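Local coordinates for protein ERPC (Borrelia burgdorferi, PDB 4BXM) that probably binds complement factor H at the spirochaete surface, as an outer surface lipoprotein of the Erp family that acquires complement regulators, at residues F22-K27 and E150-N155. Residues are numbered along the deposited sequence; the frame is centred on the assembly and turned at random.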
loop_
_atom_site.group_PDB
_atom_site.type_symbol
_atom_site.label_atom_id
_atom_site.label_comp_id
_atom_site.label_asym_id
_atom_site.label_seq_id
_atom_site.Cartn_x
_atom_site.Cartn_y
_atom_site.Cartn_z
ATOM N N PHE A 22 7.014 2.350 -10.231
ATOM C CA PHE A 22 6.685 0.960 -10.633
ATOM C C PHE A 22 5.295 0.642 -10.081
ATOM O O PHE A 22 4.748 1.373 -9.218
ATOM C CB PHE A 22 7.784 -0.007 -10.194
ATOM C CG PHE A 22 7.888 -0.175 -8.691
ATOM C CD1 PHE A 22 6.974 -1.011 -8.005
ATOM C CD2 PHE A 22 8.807 0.524 -7.965
ATOM C CE1 PHE A 22 7.047 -1.124 -6.604
ATOM C CE2 PHE A 22 8.898 0.380 -6.576
ATOM C CZ PHE A 22 8.000 -0.435 -5.893
ATOM N N THR A 23 4.728 -0.432 -10.574
ATOM C CA THR A 23 3.351 -0.754 -10.343
ATOM C C THR A 23 3.345 -2.191 -9.898
ATOM O O THR A 23 4.059 -3.047 -10.482
ATOM C CB THR A 23 2.510 -0.489 -11.610
ATOM O OG1 THR A 23 2.468 0.920 -11.836
ATOM C CG2 THR A 23 1.096 -0.941 -11.447
ATOM N N VAL A 24 2.614 -2.453 -8.812
ATOM C CA VAL A 24 2.436 -3.826 -8.341
ATOM C C VAL A 24 0.994 -4.029 -8.038
ATOM O O VAL A 24 0.288 -3.089 -7.691
ATOM C CB VAL A 24 3.326 -4.217 -7.098
ATOM C CG1 VAL A 24 4.795 -4.259 -7.460
ATOM C CG2 VAL A 24 3.058 -3.338 -5.841
ATOM N N LYS A 25 0.542 -5.290 -8.175
ATOM C CA LYS A 25 -0.801 -5.691 -7.858
ATOM C C LYS A 25 -0.917 -5.750 -6.343
ATOM O O LYS A 25 0.022 -6.158 -5.628
ATOM C CB LYS A 25 -1.134 -7.049 -8.443
ATOM C CG LYS A 25 -1.126 -7.020 -9.968
ATOM C CD LYS A 25 -2.310 -7.787 -10.503
ATOM C CE LYS A 25 -2.330 -7.816 -12.026
ATOM N NZ LYS A 25 -1.568 -9.010 -12.469
ATOM N N ILE A 26 -2.065 -5.317 -5.861
ATOM C CA ILE A 26 -2.261 -5.323 -4.439
ATOM C C ILE A 26 -3.536 -6.032 -4.112
ATOM O O ILE A 26 -4.545 -5.790 -4.719
ATOM C CB ILE A 26 -2.286 -3.946 -3.833
ATOM C CG1 ILE A 26 -2.400 -4.037 -2.292
ATOM C CG2 ILE A 26 -3.390 -3.093 -4.399
ATOM C CD1 ILE A 26 -2.090 -2.696 -1.671
ATOM N N LYS A 27 -3.438 -6.902 -3.145
ATOM C CA LYS A 27 -4.625 -7.638 -2.638
ATOM C C LYS A 27 -5.046 -7.150 -1.265
ATOM O O LYS A 27 -4.163 -6.771 -0.433
ATOM C CB LYS A 27 -4.263 -9.102 -2.476
ATOM C CG LYS A 27 -4.042 -9.871 -3.737
ATOM C CD LYS A 27 -3.445 -11.233 -3.339
ATOM C CE LYS A 27 -2.974 -12.063 -4.500
ATOM N NZ LYS A 27 -4.099 -12.304 -5.444
ATOM N N GLU A 150 8.095 -10.908 -4.313
ATOM C CA GLU A 150 9.073 -10.857 -5.408
ATOM C C GLU A 150 8.914 -9.656 -6.251
ATOM O O GLU A 150 9.894 -9.109 -6.652
ATOM C CB GLU A 150 8.993 -12.114 -6.283
ATOM C CG GLU A 150 9.965 -13.163 -5.723
ATOM C CD GLU A 150 11.409 -12.638 -5.707
ATOM O OE1 GLU A 150 11.833 -12.117 -6.772
ATOM O OE2 GLU A 150 12.097 -12.714 -4.649
ATOM N N ASP A 151 7.675 -9.248 -6.486
ATOM C CA ASP A 151 7.362 -7.979 -7.185
ATOM C C ASP A 151 8.031 -6.761 -6.566
ATOM O O ASP A 151 8.523 -5.913 -7.303
ATOM C CB ASP A 151 5.870 -7.702 -7.216
ATOM C CG ASP A 151 5.131 -8.571 -8.188
ATOM O OD1 ASP A 151 5.837 -9.109 -9.082
ATOM O OD2 ASP A 151 3.856 -8.693 -8.049
ATOM N N LEU A 152 8.028 -6.688 -5.219
ATOM C CA LEU A 152 8.634 -5.586 -4.476
ATOM C C LEU A 152 10.148 -5.659 -4.515
ATOM O O LEU A 152 10.817 -4.659 -4.771
ATOM C CB LEU A 152 8.119 -5.583 -3.009
ATOM C CG LEU A 152 6.654 -5.170 -2.816
ATOM C CD1 LEU A 152 6.091 -5.576 -1.453
ATOM C CD2 LEU A 152 6.520 -3.655 -3.004
ATOM N N LYS A 153 10.701 -6.834 -4.239
ATOM C CA LYS A 153 12.152 -7.046 -4.244
ATOM C C LYS A 153 12.793 -6.680 -5.595
ATOM O O LYS A 153 13.847 -6.066 -5.617
ATOM C CB LYS A 153 12.528 -8.502 -3.950
ATOM C CG LYS A 153 12.399 -8.919 -2.500
ATOM C CD LYS A 153 13.214 -10.202 -2.237
ATOM C CE LYS A 153 14.267 -10.038 -1.138
ATOM N NZ LYS A 153 14.859 -11.337 -0.609
ATOM N N LYS A 154 12.171 -7.075 -6.689
ATOM C CA LYS A 154 12.713 -6.742 -7.968
ATOM C C LYS A 154 12.697 -5.253 -8.307
ATOM O O LYS A 154 13.516 -4.816 -9.029
ATOM C CB LYS A 154 12.115 -7.594 -9.079
ATOM C CG LYS A 154 10.689 -7.350 -9.487
ATOM C CD LYS A 154 10.429 -8.170 -10.752
ATOM C CE LYS A 154 8.946 -8.271 -11.125
ATOM N NZ LYS A 154 8.571 -7.170 -12.075
ATOM N N ASN A 155 11.799 -4.471 -7.749
ATOM C CA ASN A 155 11.696 -3.057 -8.079
ATOM C C ASN A 155 12.395 -2.189 -7.103
ATOM O O ASN A 155 12.784 -1.074 -7.422
ATOM C CB ASN A 155 10.247 -2.671 -8.114
ATOM C CG ASN A 155 9.596 -3.115 -9.363
ATOM O OD1 ASN A 155 9.959 -2.592 -10.427
ATOM N ND2 ASN A 155 8.587 -4.001 -9.281
HETATM O O HOH W 1 6.792 -4.573 -11.886
HETATM O O HOH W 2 1.649 -8.300 -5.874
#
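Asn155 lies flat against one face of the Phe22 ring, its amide plane only 3° from the ring plane. Its CB sits over the ring centre, 3.4 Å from the centroid of Phe22, in a CH-pi contact, and the amide extends from there across the CG–CD1 side of the ring, bringing OD1 to 3.4 Å from Phe22 CB. Phe22 reaches this position with CG between its backbone N and carbonyl carbon. The amide's rotation is held by ND2 of Asn155, which donates to the backbone O of Asp151 at 2.8 Å, a bent bond (N-H...O 143°), and also to a water that accepts from Lys154 NZ and donates weakly to Thr23 O. At the ring edge, Leu152 CD2 approaches Phe22 CE1 at 4.4 Å. Farther along the strand, Val24 and Asp151 lie side by side but point opposite ways, CG1 of Val24 meeting CB of Asp151 at 3.6 Å. The Asp151 carboxylate passes beyond this apolar touch to a second water, which donates to OD2 and, at 2.7 Å, to Lys25 O. Val24 and Leu152 both also rest on Ile147 of strand 142-148. Residues 150-155 run nearly antiparallel (166°) to residues 22-27, and the short C-terminal helix 149-156 thereby packs on one face of the antiparallel sheet of this OspE-family fold.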